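Putative NADH-depentdent flavin oxidoreductase (Cupriavidus metallidurans, PDB 5OCS) is an FMN-binding ene-reductase of the Old Yellow Enzyme family that probably takes its reducing equivalents from NADPH or NADH. Local coordinates at residues R18-P23 against A50-I55; M298-I303 against I320-R325. One frame throughout, in Å; residues are numbered along the deposited sequence.

How the interactions relate
Both contacts lie in the eight-stranded parallel barrel of a TIM-barrel flavoprotein. Interaction 1 pairs the first strand, 19-21, with the second, 52-59. Interaction 2 pairs the seventh, 297-300, with the eighth, 320-323. Each closes a beta-alpha-beta unit, through helix 36-46 and helix 306-314 respectively. Interaction 1 is complete in the sequence before interaction 2 begins. Their centres are about 9 Å apart, because strands 19-21 and 320-323 are neighbours where the barrel closes. Ala-20 probably hydrogen-bonds there to Ile-321 and Ile-323. The two contacts thus flank the seam. Their C-terminal ends bring the FMN-site residues Pro-23, Leu-302, Ala-324 and Arg-325 to the same barrel mouth.

Interaction 1. Residues R18-P23 against A50-I55; sequences RIAIAP and AGLLII
Ile-21 packs on Leu-53 of the neighbouring parallel strand and on Ala-50, in the loop that leads into it. Its CB lies 3.8 Å from Leu-52 O and also meets Leu-53 CD1. There the side chain branches. CG1 stands anti to the carbonyl carbon (chi1 -63°) and comes within 3.9 Å of Ala-50 CB. CD1 at the tip stays close to the same methyl. The other branch, CG2, is anti to the backbone N and reaches Leu-53 CD1 at 4.0 Å. Each branch therefore has its own apolar partner.

Backbone bonds set the register, with Ala-20 beside Leu-52 and Ile-21 beside Leu-53. Ile-21 N gives a short, nearly straight bond to Leu-52 O, 2.7 Å long and 165° at the hydrogen. Ile-19 O receives Leu-52 N at 3.3 Å and a weak bond from Gly-51 N, so two successive amides share one carbonyl where strand 52-59 begins.

Direct N-H...O bonding ends with Ile-54 N to Ile-21 O. A water then donates to both Ala-22 O and Ile-54 O, 2.8 Å from each. Pro-23 CA lies 3.2 Å from Ile-54 O, and the two side chains run side by side, pointing the same way. Pro-23 belongs to the FMN site, and its ring is also close to Gln-100 and Arg-231 of that site.

This is the parallel pairing of the first beta-alpha-beta unit of the TIM barrel, strands 19-21 and 52-59 joined through helix 36-46. Ala-20 and Leu-52 share the other face of the sheet, CB against CD2. Leu-52 and Ile-54 also touch Thr-98 of strand 96-102. Met-45 of helix 36-46 covers Ile-21 and Leu-53. Pro-334 of helix 333-341 packs on Ile-19 and Ala-50, while Ala-20 pairs on its far edge with strand 320-323.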
ATOM      1  N   ARG D  18     -16.512   5.625 -10.913  1.00 11.11           N
ATOM      2  CA  ARG D  18     -16.287   7.026 -11.195  1.00 11.76           C
ATOM      3  C   ARG D  18     -15.203   7.636 -10.331  1.00 10.91           C
ATOM      4  O   ARG D  18     -15.032   8.852 -10.351  1.00 10.37           O
ATOM      5  CB  ARG D  18     -17.589   7.787 -11.044  1.00 13.18           C
ATOM      6  CG  ARG D  18     -18.609   7.338 -12.099  1.00 16.43           C
ATOM      7  CD  ARG D  18     -19.923   8.018 -11.767  1.00 20.07           C
ATOM      8  NE  ARG D  18     -20.943   7.494 -12.680  1.00 24.48           N
ATOM      9  CZ  ARG D  18     -21.188   7.940 -13.908  1.00 24.61           C
ATOM     10  NH1 ARG D  18     -20.601   9.018 -14.376  1.00 21.50           N
ATOM     11  NH2 ARG D  18     -22.089   7.299 -14.655  1.00 25.08           N
ATOM     12  N   ILE D  19     -14.428   6.785  -9.619  1.00 10.05           N
ATOM     13  CA  ILE D  19     -13.376   7.246  -8.715  1.00  9.73           C
ATOM     14  C   ILE D  19     -12.053   7.308  -9.433  1.00  8.87           C
ATOM     15  O   ILE D  19     -11.619   6.309  -9.984  1.00  8.60           O
ATOM     16  CB  ILE D  19     -13.242   6.351  -7.458  1.00  9.77           C
ATOM     17  CG1 ILE D  19     -14.559   6.277  -6.683  1.00  9.97           C
ATOM     18  CG2 ILE D  19     -12.176   6.894  -6.521  1.00 10.06           C
ATOM     19  CD1 ILE D  19     -14.622   5.081  -5.777  1.00 10.20           C
ATOM     20  N   ALA D  20     -11.427   8.490  -9.447  1.00  8.13           N
ATOM     21  CA  ALA D  20     -10.084   8.653 -10.004  1.00  8.35           C
ATOM     22  C   ALA D  20      -9.132   9.012  -8.888  1.00  8.73           C
ATOM     23  O   ALA D  20      -9.485   9.815  -7.997  1.00  8.36           O
ATOM     24  CB  ALA D  20     -10.071   9.735 -11.078  1.00  8.06           C
ATOM     25  N   ILE D  21      -7.910   8.455  -8.933  1.00  9.24           N
ATOM     26  CA  ILE D  21      -6.878   8.805  -7.995  1.00  9.81           C
ATOM     27  C   ILE D  21      -6.137   9.973  -8.601  1.00  9.56           C
ATOM     28  O   ILE D  21      -5.585   9.842  -9.693  1.00  8.81           O
ATOM     29  CB  ILE D  21      -5.915   7.646  -7.677  1.00 10.83           C
ATOM     30  CG1 ILE D  21      -6.673   6.526  -7.018  1.00 12.37           C
ATOM     31  CG2 ILE D  21      -4.789   8.110  -6.743  1.00 10.59           C
ATOM     32  CD1 ILE D  21      -5.912   5.244  -6.983  1.00 13.48           C
ATOM     33  N   ALA D  22      -6.106  11.098  -7.873  1.00  8.87           N
ATOM     34  CA  ALA D  22      -5.589  12.351  -8.410  1.00  9.45           C
ATOM     35  C   ALA D  22      -4.080  12.263  -8.545  1.00  9.88           C
ATOM     36  O   ALA D  22      -3.458  11.552  -7.775  1.00  9.03           O
ATOM     37  CB  ALA D  22      -5.946  13.533  -7.483  1.00 10.20           C
ATOM     38  N   PRO D  23      -3.503  12.970  -9.538  1.00 10.68           N
ATOM     39  CA  PRO D  23      -2.047  12.976  -9.666  1.00 11.08           C
ATOM     40  C   PRO D  23      -1.502  13.751  -8.486  1.00 12.73           C
ATOM     41  O   PRO D  23      -1.981  14.907  -8.207  1.00 16.39           O
ATOM     42  CB  PRO D  23      -1.803  13.717 -10.983  1.00 11.27           C
ATOM     43  CG  PRO D  23      -3.020  14.582 -11.159  1.00 11.79           C
ATOM     44  CD  PRO D  23      -4.158  13.860 -10.517  1.00 11.07           C
ATOM     45  N   ALA D  50     -10.147   1.789  -7.158  1.00  9.59           N
ATOM     46  CA  ALA D  50     -10.600   2.947  -7.942  1.00  9.51           C
ATOM     47  C   ALA D  50     -10.635   2.544  -9.419  1.00  9.48           C
ATOM     48  O   ALA D  50      -9.937   1.612  -9.871  1.00  9.64           O
ATOM     49  CB  ALA D  50      -9.619   4.113  -7.752  1.00  9.96           C
ATOM     50  N   GLY D  51     -11.387   3.304 -10.202  1.00  9.01           N
ATOM     51  CA  GLY D  51     -11.443   3.087 -11.618  1.00  9.03           C
ATOM     52  C   GLY D  51     -10.253   3.555 -12.423  1.00  8.57           C
ATOM     53  O   GLY D  51      -9.868   2.918 -13.423  1.00  8.73           O
ATOM     54  N   LEU D  52      -9.642   4.644 -11.961  1.00  8.68           N
ATOM     55  CA  LEU D  52      -8.663   5.358 -12.717  1.00  8.25           C
ATOM     56  C   LEU D  52      -7.534   5.832 -11.784  1.00  7.87           C
ATOM     57  O   LEU D  52      -7.759   6.417 -10.722  1.00  7.39           O
ATOM     58  CB  LEU D  52      -9.350   6.551 -13.376  1.00  8.76           C
ATOM     59  CG  LEU D  52      -8.419   7.405 -14.221  1.00  9.01           C
ATOM     60  CD1 LEU D  52      -7.775   6.655 -15.401  1.00  9.12           C
ATOM     61  CD2 LEU D  52      -9.128   8.672 -14.682  1.00  9.57           C
ATOM     62  N   LEU D  53      -6.312   5.566 -12.205  1.00  8.22           N
ATOM     63  CA  LEU D  53      -5.144   6.123 -11.538  1.00  8.14           C
ATOM     64  C   LEU D  53      -4.509   7.132 -12.488  1.00  8.17           C
ATOM     65  O   LEU D  53      -4.295   6.843 -13.691  1.00  8.77           O
ATOM     66  CB  LEU D  53      -4.154   4.999 -11.237  1.00  8.40           C
ATOM     67  CG  LEU D  53      -2.741   5.417 -10.814  1.00  9.29           C
ATOM     68  CD1 LEU D  53      -2.704   6.220  -9.538  1.00  9.47           C
ATOM     69  CD2 LEU D  53      -1.890   4.171 -10.677  1.00 10.56           C
ATOM     70  N   ILE D  54      -4.177   8.319 -11.983  1.00  8.25           N
ATOM     71  CA  ILE D  54      -3.460   9.306 -12.752  1.00  8.31           C
ATOM     72  C   ILE D  54      -2.141   9.514 -12.051  1.00  8.25           C
ATOM     73  O   ILE D  54      -2.146  10.026 -10.924  1.00  8.52           O
ATOM     74  CB  ILE D  54      -4.196  10.667 -12.816  1.00  8.48           C
ATOM     75  CG1 ILE D  54      -5.650  10.468 -13.241  1.00  8.35           C
ATOM     76  CG2 ILE D  54      -3.477  11.591 -13.798  1.00  8.96           C
ATOM     77  CD1 ILE D  54      -6.503  11.734 -13.259  1.00  8.85           C
ATOM     78  N   ILE D  55      -1.049   9.115 -12.719  1.00  8.34           N
ATOM     79  CA  ILE D  55       0.283   9.264 -12.194  1.00  8.44           C
ATOM     80  C   ILE D  55       0.599  10.764 -12.050  1.00  8.68           C
ATOM     81  O   ILE D  55       0.137  11.573 -12.872  1.00  8.88           O
ATOM     82  CB  ILE D  55       1.324   8.521 -13.076  1.00  8.81           C
ATOM     83  CG1 ILE D  55       1.170   6.993 -12.931  1.00  8.84           C
ATOM     84  CG2 ILE D  55       2.767   8.880 -12.708  1.00  9.37           C
ATOM     85  CD1 ILE D  55       1.784   6.193 -14.057  1.00  9.11           C
TER
HETATM   86  O   HOH W   1      -1.363   9.777  -8.253  1.00 13.72           O

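Interaction 2. Residues M298-I303 against I320-R325; sequences MAVGLI and IISIAR
Met-298 packs beside Ile-320 in a parallel strand pair; three backbone hydrogen bonds join the two segments. Ala-299 N donates to Ile-320 O, Ser-322 N to Ala-299 O, and Gly-301 N to Ser-322 O. Each is 2.9 Å long and fairly straight, near 160° at the hydrogen. A water donates to Gly-301 O (2.7 Å) and accepts from Ala-324 N, linking the two chains beyond the last direct bond. Leu-302, Ala-324 and Arg-325, nearby, belong to the FMN site.

The apolar contacts fall on both faces. Met-298 CG lies 3.8 Å from Ile-320 CB; Ile-10 of strand 8-10 touches both. On the face of Ala-299, Ile-321 CD1 reaches past Gly-301 CA to meet Ile-303 CG1 tip to tip at 3.8 Å. Helix 306-314 covers Ile-303 and Ile-321.

The polar side chain that takes part in the contact is Ser-322. Its OG sits 3.3 Å from Val-300 CA and hydrogen-bonds to His-263 NE2 on strand 262-265.

The last beta-alpha-beta unit of the barrel, through helix 306-314, is thus closed by apolar packing under the helix. Backbone bonds fix its register, and His-263 satisfies the buried Ser-322 hydroxyl on the other face.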
ATOM      1  N   MET D 298     -14.337  15.571 -15.151  1.00 13.52           N
ATOM      2  CA  MET D 298     -13.767  15.092 -13.906  1.00 13.04           C
ATOM      3  C   MET D 298     -13.625  16.277 -12.970  1.00 12.39           C
ATOM      4  O   MET D 298     -13.164  17.291 -13.395  1.00 12.49           O
ATOM      5  CB  MET D 298     -12.366  14.495 -14.100  1.00 15.31           C
ATOM      6  CG  MET D 298     -12.176  13.556 -15.252  1.00 18.06           C
ATOM      7  SD  MET D 298     -10.482  12.825 -15.112  1.00 24.02           S
ATOM      8  CE  MET D 298     -10.395  11.923 -16.657  1.00 25.81           C
ATOM      9  N   ALA D 299     -14.033  16.153 -11.726  1.00 11.46           N
ATOM     10  CA  ALA D 299     -13.933  17.220 -10.776  1.00 11.17           C
ATOM     11  C   ALA D 299     -13.021  16.814  -9.634  1.00 10.14           C
ATOM     12  O   ALA D 299     -13.163  15.722  -9.071  1.00  9.43           O
ATOM     13  CB  ALA D 299     -15.291  17.543 -10.220  1.00 11.82           C
ATOM     14  N   VAL D 300     -12.101  17.714  -9.291  1.00  9.99           N
ATOM     15  CA  VAL D 300     -11.341  17.582  -8.040  1.00  9.95           C
ATOM     16  C   VAL D 300     -12.328  17.663  -6.913  1.00 10.63           C
ATOM     17  O   VAL D 300     -13.119  18.648  -6.826  1.00 11.43           O
ATOM     18  CB  VAL D 300     -10.326  18.697  -7.874  1.00 10.21           C
ATOM     19  CG1 VAL D 300      -9.692  18.624  -6.481  1.00 11.11           C
ATOM     20  CG2 VAL D 300      -9.246  18.582  -8.933  1.00  9.77           C
ATOM     21  N   GLY D 301     -12.347  16.617  -6.100  1.00 11.11           N
ATOM     22  CA  GLY D 301     -13.207  16.512  -4.950  1.00 12.04           C
ATOM     23  C   GLY D 301     -12.398  16.601  -3.666  1.00 12.37           C
ATOM     24  O   GLY D 301     -11.738  15.603  -3.270  1.00 12.43           O
ATOM     25  N   LEU D 302     -12.459  17.750  -2.986  1.00 11.65           N
ATOM     26  CA  LEU D 302     -11.749  17.910  -1.707  1.00 12.70           C
ATOM     27  C   LEU D 302     -12.644  17.374  -0.618  1.00 12.48           C
ATOM     28  O   LEU D 302     -13.158  18.120   0.197  1.00 13.35           O
ATOM     29  CB  LEU D 302     -11.366  19.385  -1.470  1.00 12.87           C
ATOM     30  CG  LEU D 302     -10.482  19.996  -2.550  1.00 13.87           C
ATOM     31  CD1 LEU D 302     -10.236  21.461  -2.165  1.00 14.34           C
ATOM     32  CD2 LEU D 302      -9.164  19.277  -2.780  1.00 13.91           C
ATOM     33  N   ILE D 303     -12.844  16.054  -0.641  1.00 12.19           N
ATOM     34  CA  ILE D 303     -13.787  15.353   0.188  1.00 12.80           C
ATOM     35  C   ILE D 303     -13.139  14.167   0.853  1.00 12.44           C
ATOM     36  O   ILE D 303     -12.075  13.717   0.425  1.00 13.70           O
ATOM     37  CB  ILE D 303     -15.024  14.914  -0.635  1.00 14.04           C
ATOM     38  CG1 ILE D 303     -14.630  13.942  -1.763  1.00 14.42           C
ATOM     39  CG2 ILE D 303     -15.712  16.134  -1.230  1.00 14.07           C
ATOM     40  CD1 ILE D 303     -14.559  12.490  -1.334  1.00 15.53           C
ATOM     41  N   ILE D 320     -16.786  12.110 -13.155  1.00 12.06           N
ATOM     42  CA  ILE D 320     -15.703  11.408 -12.474  1.00 11.64           C
ATOM     43  C   ILE D 320     -15.248  12.330 -11.354  1.00 11.42           C
ATOM     44  O   ILE D 320     -15.229  13.570 -11.530  1.00 11.29           O
ATOM     45  CB  ILE D 320     -14.555  11.136 -13.452  1.00 12.34           C
ATOM     46  CG1 ILE D 320     -14.998  10.115 -14.516  1.00 12.84           C
ATOM     47  CG2 ILE D 320     -13.319  10.654 -12.694  1.00 12.36           C
ATOM     48  CD1 ILE D 320     -14.034  10.005 -15.659  1.00 13.39           C
ATOM     49  N   ILE D 321     -14.928  11.760 -10.192  1.00 10.90           N
ATOM     50  CA  ILE D 321     -14.444  12.550  -9.085  1.00 11.75           C
ATOM     51  C   ILE D 321     -13.023  12.123  -8.849  1.00 11.19           C
ATOM     52  O   ILE D 321     -12.765  10.919  -8.648  1.00 11.88           O
ATOM     53  CB  ILE D 321     -15.288  12.465  -7.791  1.00 14.28           C
ATOM     54  CG1 ILE D 321     -14.629  13.269  -6.628  1.00 15.92           C
ATOM     55  CG2 ILE D 321     -15.572  11.021  -7.358  1.00 16.34           C
ATOM     56  CD1 ILE D 321     -15.517  13.408  -5.416  1.00 18.24           C
ATOM     57  N   SER D 322     -12.108  13.084  -8.837  1.00 10.38           N
ATOM     58  CA  SER D 322     -10.738  12.787  -8.435  1.00  9.62           C
ATOM     59  C   SER D 322     -10.511  13.049  -6.953  1.00  9.90           C
ATOM     60  O   SER D 322     -10.967  14.051  -6.410  1.00  9.36           O
ATOM     61  CB  SER D 322      -9.708  13.517  -9.318  1.00  9.48           C
ATOM     62  OG  SER D 322      -9.652  14.925  -9.095  1.00  9.73           O
ATOM     63  N   ILE D 323      -9.800  12.128  -6.304  1.00  9.69           N
ATOM     64  CA  ILE D 323      -9.585  12.186  -4.867  1.00 11.13           C
ATOM     65  C   ILE D 323      -8.105  12.123  -4.576  1.00 10.79           C
ATOM     66  O   ILE D 323      -7.403  11.299  -5.148  1.00 11.23           O
ATOM     67  CB  ILE D 323     -10.331  11.071  -4.145  1.00 12.84           C
ATOM     68  CG1 ILE D 323     -11.842  11.222  -4.328  1.00 15.73           C
ATOM     69  CG2 ILE D 323     -10.082  11.148  -2.648  1.00 13.23           C
ATOM     70  CD1 ILE D 323     -12.624  10.012  -3.910  1.00 17.94           C
ATOM     71  N   ALA D 324      -7.631  13.046  -3.760  1.00 10.09           N
ATOM     72  CA  ALA D 324      -6.202  13.161  -3.505  1.00  9.83           C
ATOM     73  C   ALA D 324      -5.903  12.758  -2.043  1.00 10.46           C
ATOM     74  O   ALA D 324      -5.577  11.598  -1.807  1.00 10.30           O
ATOM     75  CB  ALA D 324      -5.715  14.539  -3.896  1.00  9.71           C
ATOM     76  N   ARG D 325      -5.944  13.710  -1.097  1.00 11.08           N
ATOM     77  CA  ARG D 325      -5.487  13.488   0.239  1.00 12.77           C
ATOM     78  C   ARG D 325      -6.164  12.316   0.927  1.00 11.87           C
ATOM     79  O   ARG D 325      -5.479  11.581   1.611  1.00 12.10           O
ATOM     80  CB  ARG D 325      -5.613  14.762   1.085  1.00 14.98           C
ATOM     81  CG  ARG D 325      -4.552  15.763   0.687  1.00 18.43           C
ATOM     82  CD  ARG D 325      -4.490  16.919   1.666  1.00 22.99           C
ATOM     83  NE  ARG D 325      -3.425  17.852   1.300  1.00 27.15           N
ATOM     84  CZ  ARG D 325      -3.058  18.907   2.024  1.00 30.13           C
ATOM     85  NH1 ARG D 325      -3.675  19.198   3.167  1.00 29.94           N
ATOM     86  NH2 ARG D 325      -2.054  19.673   1.598  1.00 32.25           N
TER
HETATM   87  O   HOH W   2      -9.100  15.298  -3.100  1.00 24.88           O